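Local coordinates for protein alkylhalidase CmlS (Streptomyces venezuelae, PDB 3I3L) that serves as a flavin-dependent halogenase in chloramphenicol biosynthesis and carries an FAD cofactor bound covalently through an aspartate side chain, at residues V304-R309 with A357-T362; S210-K215 with A286-E291. All coordinates share one frame; numbering follows the deposited sequence.

Interaction 1: V304-R309 with A357-T362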
loop_
_atom_site.group_PDB
_atom_site.type_symbol
_atom_site.label_atom_id
_atom_site.label_comp_id
_atom_site.label_asym_id
_atom_site.label_seq_id
_atom_site.Cartn_x
_atom_site.Cartn_y
_atom_site.Cartn_z
ATOM N N VAL A 304 -10.182 -3.260 15.056
ATOM C CA VAL A 304 -11.090 -4.173 14.325
ATOM C C VAL A 304 -11.267 -3.721 12.867
ATOM O O VAL A 304 -11.826 -2.682 12.612
ATOM C CB VAL A 304 -12.496 -4.294 15.048
ATOM C CG1 VAL A 304 -13.387 -5.425 14.443
ATOM C CG2 VAL A 304 -12.317 -4.615 16.578
ATOM N N PHE A 305 -10.785 -4.508 11.909
ATOM C CA PHE A 305 -10.953 -4.120 10.492
ATOM C C PHE A 305 -12.326 -4.620 9.988
ATOM O O PHE A 305 -12.872 -4.054 9.062
ATOM C CB PHE A 305 -9.827 -4.703 9.628
ATOM C CG PHE A 305 -8.478 -4.080 9.884
ATOM C CD1 PHE A 305 -8.060 -3.001 9.130
ATOM C CD2 PHE A 305 -7.655 -4.527 10.901
ATOM C CE1 PHE A 305 -6.785 -2.439 9.359
ATOM C CE2 PHE A 305 -6.420 -3.931 11.125
ATOM C CZ PHE A 305 -5.998 -2.922 10.384
ATOM N N SER A 306 -12.873 -5.629 10.618
ATOM C CA SER A 306 -14.222 -6.102 10.266
ATOM C C SER A 306 -14.641 -7.128 11.357
ATOM O O SER A 306 -13.810 -7.768 11.981
ATOM C CB SER A 306 -14.172 -6.816 8.900
ATOM O OG SER A 306 -13.495 -8.087 9.016
ATOM N N ALA A 307 -15.942 -7.277 11.535
ATOM C CA ALA A 307 -16.524 -8.256 12.434
ATOM C C ALA A 307 -18.009 -8.360 12.057
ATOM O O ALA A 307 -18.549 -7.441 11.468
ATOM C CB ALA A 307 -16.427 -7.779 13.899
ATOM N N ASP A 308 -18.647 -9.445 12.429
ATOM C CA ASP A 308 -20.101 -9.553 12.311
ATOM C C ASP A 308 -20.617 -9.199 10.891
ATOM O O ASP A 308 -20.286 -9.862 9.913
ATOM C CB ASP A 308 -20.720 -8.650 13.383
ATOM C CG ASP A 308 -20.293 -9.043 14.810
ATOM O OD1 ASP A 308 -20.118 -10.249 15.081
ATOM O OD2 ASP A 308 -20.152 -8.127 15.665
ATOM N N ARG A 309 -21.381 -8.112 10.780
ATOM C CA ARG A 309 -21.884 -7.744 9.461
ATOM C C ARG A 309 -21.257 -6.500 8.820
ATOM O O ARG A 309 -21.858 -5.912 7.920
ATOM C CB ARG A 309 -23.420 -7.593 9.507
ATOM C CG ARG A 309 -24.127 -8.891 9.798
ATOM C CD ARG A 309 -25.697 -8.731 9.992
ATOM N NE ARG A 309 -26.295 -10.061 10.273
ATOM C CZ ARG A 309 -26.607 -10.959 9.321
ATOM N NH1 ARG A 309 -26.397 -10.681 8.048
ATOM N NH2 ARG A 309 -27.080 -12.158 9.646
ATOM N N ALA A 357 -11.298 -13.288 10.360
ATOM C CA ALA A 357 -9.947 -13.395 10.848
ATOM C C ALA A 357 -8.966 -13.238 9.695
ATOM O O ALA A 357 -7.942 -12.632 9.870
ATOM C CB ALA A 357 -9.718 -14.733 11.637
ATOM N N TRP A 358 -9.298 -13.758 8.514
ATOM C CA TRP A 358 -8.460 -13.548 7.368
ATOM C C TRP A 358 -8.444 -12.047 6.927
ATOM O O TRP A 358 -7.393 -11.498 6.599
ATOM C CB TRP A 358 -8.821 -14.497 6.209
ATOM C CG TRP A 358 -8.172 -14.072 4.911
ATOM C CD1 TRP A 358 -6.929 -14.422 4.463
ATOM C CD2 TRP A 358 -8.733 -13.207 3.893
ATOM N NE1 TRP A 358 -6.691 -13.866 3.240
ATOM C CE2 TRP A 358 -7.756 -13.075 2.882
ATOM C CE3 TRP A 358 -9.949 -12.546 3.745
ATOM C CZ2 TRP A 358 -7.960 -12.300 1.741
ATOM C CZ3 TRP A 358 -10.147 -11.765 2.621
ATOM C CH2 TRP A 358 -9.179 -11.667 1.628
ATOM N N TYR A 359 -9.604 -11.405 6.877
ATOM C CA TYR A 359 -9.639 -9.992 6.465
ATOM C C TYR A 359 -8.816 -9.123 7.466
ATOM O O TYR A 359 -8.074 -8.270 7.047
ATOM C CB TYR A 359 -11.099 -9.493 6.369
ATOM C CG TYR A 359 -11.222 -8.076 5.807
ATOM C CD1 TYR A 359 -11.160 -7.832 4.423
ATOM C CD2 TYR A 359 -11.323 -6.992 6.664
ATOM C CE1 TYR A 359 -11.220 -6.501 3.918
ATOM C CE2 TYR A 359 -11.422 -5.698 6.198
ATOM C CZ TYR A 359 -11.376 -5.454 4.824
ATOM O OH TYR A 359 -11.451 -4.140 4.375
ATOM N N ASN A 360 -8.952 -9.397 8.780
ATOM C CA ASN A 360 -8.247 -8.617 9.802
ATOM C C ASN A 360 -6.729 -8.824 9.751
ATOM O O ASN A 360 -5.960 -7.857 9.741
ATOM C CB ASN A 360 -8.739 -8.967 11.228
ATOM C CG ASN A 360 -10.043 -8.313 11.564
ATOM O OD1 ASN A 360 -10.047 -7.246 12.182
ATOM N ND2 ASN A 360 -11.180 -8.946 11.157
ATOM N N ARG A 361 -6.310 -10.085 9.684
ATOM C CA ARG A 361 -4.885 -10.410 9.602
ATOM C C ARG A 361 -4.240 -9.784 8.375
ATOM O O ARG A 361 -3.174 -9.172 8.460
ATOM C CB ARG A 361 -4.699 -11.908 9.549
ATOM C CG ARG A 361 -3.293 -12.321 9.244
ATOM C CD ARG A 361 -3.214 -13.870 9.203
ATOM N NE ARG A 361 -1.832 -14.310 9.358
ATOM C CZ ARG A 361 -1.116 -14.896 8.408
ATOM N NH1 ARG A 361 -1.666 -15.087 7.215
ATOM N NH2 ARG A 361 0.148 -15.287 8.659
ATOM N N THR A 362 -4.896 -9.907 7.245
ATOM C CA THR A 362 -4.324 -9.469 6.000
ATOM C C THR A 362 -4.159 -7.970 5.995
ATOM O O THR A 362 -3.120 -7.466 5.549
ATOM C CB THR A 362 -5.185 -9.973 4.760
ATOM O OG1 THR A 362 -4.931 -11.376 4.580
ATOM C CG2 THR A 362 -4.740 -9.347 3.506
#
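The polar part of this contact is the carboxamide of Asn360, which holds the backbone of Phe305 and Ser306 from the helix. Asn360 OD1 accepts a hydrogen bond from Phe305 N at 2.8 Å, with the donor tilted from the plane of the carbonyl. Its ND2 gives a nearly straight bond to Ser306 O, 3.0 Å long with 173° at the hydrogen, and that acceptor lies in the plane of the amide. With CG anti to its own carbonyl carbon (chi1 -78°), the side chain reaches across to the strand. ND2 also bonds the carbonyl of His356, one helical turn back; with OD1 and ND2 both engaged, the rotation of the amide is fixed. His356 takes part again through its ring, which bonds Ser306 OG and the carbonyl of Asp308.

Residues 306-307 form an outermost strand of the mixed sheet in the FAD-binding domain, whose glycine-rich sequence is consistent with a Rossmann-type nucleotide fold; the long helix 352-382 lies against this edge.

Around these bonds the side chains pack together. Tyr359 CE2 packs on Phe305 CB at 3.9 Å, and Phe305 O sits at the edge of the tyrosine ring, 3.6 Å from CE2. Ser306 OG approaches the same ring obliquely, 3.4 Å from Tyr359 CD2. OD1 of Asn360 lies at the edge of the Phe305 ring, 3.8 Å from CD2, with ring and amide planes 76° apart. Beyond the contact, the phenylalanine ring stacks with Tyr363, and Tyr359 OH bonds Leu312 O.

Interaction 2: S210-K215 with A286-E291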
loop_
_atom_site.group_PDB
_atom_site.type_symbol
_atom_site.label_atom_id
_atom_site.label_comp_id
_atom_site.label_asym_id
_atom_site.label_seq_id
_atom_site.Cartn_x
_atom_site.Cartn_y
_atom_site.Cartn_z
ATOM N N SER A 210 -0.583 23.000 -2.911
ATOM C CA SER A 210 -1.168 23.838 -3.945
ATOM C C SER A 210 -0.729 23.326 -5.314
ATOM O O SER A 210 -0.079 22.266 -5.398
ATOM C CB SER A 210 -0.744 25.302 -3.740
ATOM O OG SER A 210 -1.487 26.227 -4.550
ATOM N N TYR A 211 -1.065 24.064 -6.385
ATOM C CA TYR A 211 -0.737 23.659 -7.747
ATOM C C TYR A 211 0.056 24.737 -8.473
ATOM O O TYR A 211 -0.068 25.912 -8.178
ATOM C CB TYR A 211 -2.011 23.259 -8.501
ATOM C CG TYR A 211 -2.707 22.061 -7.848
ATOM C CD1 TYR A 211 -2.513 20.785 -8.310
ATOM C CD2 TYR A 211 -3.520 22.224 -6.739
ATOM C CE1 TYR A 211 -3.125 19.709 -7.697
ATOM C CE2 TYR A 211 -4.119 21.163 -6.129
ATOM C CZ TYR A 211 -3.916 19.895 -6.634
ATOM O OH TYR A 211 -4.484 18.790 -6.028
ATOM N N PHE A 212 0.892 24.306 -9.410
ATOM C CA PHE A 212 1.723 25.177 -10.203
ATOM C C PHE A 212 1.585 24.846 -11.676
ATOM O O PHE A 212 1.423 23.690 -12.037
ATOM C CB PHE A 212 3.197 25.087 -9.794
ATOM C CG PHE A 212 3.486 25.683 -8.437
ATOM C CD1 PHE A 212 3.909 27.010 -8.319
ATOM C CD2 PHE A 212 3.351 24.912 -7.266
ATOM C CE1 PHE A 212 4.186 27.589 -7.032
ATOM C CE2 PHE A 212 3.612 25.483 -5.994
ATOM C CZ PHE A 212 4.035 26.819 -5.882
ATOM N N LYS A 213 1.687 25.878 -12.516
ATOM C CA LYS A 213 1.805 25.720 -13.963
ATOM C C LYS A 213 3.283 25.565 -14.281
ATOM O O LYS A 213 4.074 26.479 -14.066
ATOM C CB LYS A 213 1.201 26.929 -14.679
ATOM C CG LYS A 213 1.431 26.976 -16.212
ATOM C CD LYS A 213 0.110 27.256 -16.971
ATOM C CE LYS A 213 -0.383 28.675 -16.781
ATOM N NZ LYS A 213 0.273 29.615 -17.752
ATOM N N LEU A 214 3.643 24.379 -14.760
ATOM C CA LEU A 214 5.029 24.003 -14.955
ATOM C C LEU A 214 4.993 22.772 -15.818
ATOM O O LEU A 214 4.146 21.905 -15.618
ATOM C CB LEU A 214 5.685 23.649 -13.602
ATOM C CG LEU A 214 7.110 23.061 -13.666
ATOM C CD1 LEU A 214 8.144 24.101 -14.128
ATOM C CD2 LEU A 214 7.512 22.456 -12.335
ATOM N N LYS A 215 5.900 22.682 -16.774
ATOM C CA LYS A 215 5.961 21.534 -17.656
ATOM C C LYS A 215 7.037 20.578 -17.126
ATOM O O LYS A 215 8.115 21.024 -16.706
ATOM C CB LYS A 215 6.297 21.994 -19.087
ATOM C CG LYS A 215 6.296 20.878 -20.159
ATOM C CD LYS A 215 5.090 20.995 -21.122
ATOM C CE LYS A 215 5.267 22.136 -22.148
ATOM N NZ LYS A 215 4.113 22.249 -23.094
ATOM N N ALA A 286 7.827 29.193 -11.805
ATOM C CA ALA A 286 6.523 28.680 -12.218
ATOM C C ALA A 286 5.443 29.420 -11.466
ATOM O O ALA A 286 5.690 29.922 -10.378
ATOM C CB ALA A 286 6.433 27.190 -11.925
ATOM N N GLU A 287 4.255 29.482 -12.044
ATOM C CA GLU A 287 3.153 30.225 -11.470
ATOM C C GLU A 287 2.234 29.348 -10.605
ATOM O O GLU A 287 1.766 28.299 -11.042
ATOM C CB GLU A 287 2.337 30.883 -12.587
ATOM C CG GLU A 287 1.357 31.975 -12.096
ATOM C CD GLU A 287 0.158 32.258 -13.062
ATOM O OE1 GLU A 287 0.243 31.883 -14.276
ATOM O OE2 GLU A 287 -0.873 32.845 -12.589
ATOM N N GLN A 288 1.974 29.790 -9.379
ATOM C CA GLN A 288 1.051 29.120 -8.488
ATOM C C GLN A 288 -0.337 29.361 -9.017
ATOM O O GLN A 288 -0.719 30.505 -9.179
ATOM C CB GLN A 288 1.168 29.661 -7.058
ATOM C CG GLN A 288 0.423 28.832 -6.004
ATOM C CD GLN A 288 0.619 29.369 -4.585
ATOM O OE1 GLN A 288 -0.195 29.139 -3.688
ATOM N NE2 GLN A 288 1.703 30.069 -4.380
ATOM N N VAL A 289 -1.102 28.288 -9.260
ATOM C CA VAL A 289 -2.311 28.403 -10.063
ATOM C C VAL A 289 -3.591 28.005 -9.316
ATOM O O VAL A 289 -4.660 27.816 -9.900
ATOM C CB VAL A 289 -2.068 27.707 -11.420
ATOM C CG1 VAL A 289 -2.551 26.229 -11.436
ATOM C CG2 VAL A 289 -2.571 28.550 -12.553
ATOM N N ASP A 290 -3.472 27.898 -8.004
ATOM C CA ASP A 290 -4.609 27.516 -7.158
ATOM C C ASP A 290 -4.395 28.030 -5.732
ATOM O O ASP A 290 -3.284 28.427 -5.359
ATOM C CB ASP A 290 -4.795 25.983 -7.160
ATOM C CG ASP A 290 -6.218 25.552 -6.787
ATOM O OD1 ASP A 290 -7.051 26.439 -6.488
ATOM O OD2 ASP A 290 -6.508 24.323 -6.782
ATOM N N GLU A 291 -5.450 27.994 -4.930
ATOM C CA GLU A 291 -5.344 28.237 -3.494
ATOM C C GLU A 291 -4.494 27.119 -2.811
ATOM O O GLU A 291 -4.192 26.066 -3.415
ATOM C CB GLU A 291 -6.759 28.204 -2.878
ATOM C CG GLU A 291 -7.435 26.829 -3.070
ATOM C CD GLU A 291 -8.829 26.741 -2.501
ATOM O OE1 GLU A 291 -9.003 26.921 -1.269
ATOM O OE2 GLU A 291 -9.758 26.447 -3.276
#
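Gln288 lies across from Phe212 in an antiparallel, non-hydrogen-bonded pair, and its side chain runs over the neighbouring strand. Gln288 CB rests 3.7 Å from Phe212 CE1. Gln288 CG is placed over one face of the phenylalanine ring, displaced toward the rim, and comes 3.5 Å from Ser210 OG. Because CG is anti to the backbone N (chi1 -169°) and the chain stays extended, CD and OE1 run on past the ring toward Ser210, where Gln288 OE1 ends 3.3 Å from Ser210 OG. Tyr269 of helix 265-273 touches Ser210, Phe212 and Gln288.

Backbone bonds flank the pair: Val289 N to Tyr211 O and Lys213 N to Glu287 O, each 2.8 Å. Between them run CA-H...O contacts, such as Phe212 CA to Glu287 O. This is the start of strand 287-302 joining strand 203-213 in the large mixed sheet of the FAD-binding domain. Ala286 CB, against Leu214 CB, extends the apolar contact at one end. Tyr211 and Asp290 lie side by side; the tyrosine hydroxyl bonds Glu64 and Tyr60, and the side chain of Tyr211 is about 9 Å from the bound FAD, while Asp290 forms a salt bridge with Arg293.

Ser210 OG lies 3.0 Å from Asp290 O and 2.9 Å from Glu291 O; its single proton can go to only one acceptor at a time, and which takes it is not settled. On the solvent side, the charges of Lys213 and Glu287 are too far apart for a salt bridge, so the pairing probably rests more on backbone bonds and packing than on charge.

In the fold
From the N terminus, the chain builds four parallel strands before entering strand 203-213, leaves it for about seventy residues of strands and short helices, and returns at 286-291; interaction 2 closes that excursion. Strand 287-302 then carries the chain, with the covalently FAD-linked Asp297 on the way, to residues 304-309. From there it passes the FAD-binding residues Asp315, Ser325 and Val328 and helix 327-347 before interaction 1 closes the second loop at helix 352-382. The two loops follow in series, neither nested nor crossed. The contact centres are 42 Å apart on opposite sides of the chain's centre: interaction 2 pairs strands of the large sheet, interaction 1 joins the six-stranded sheet to a long helix.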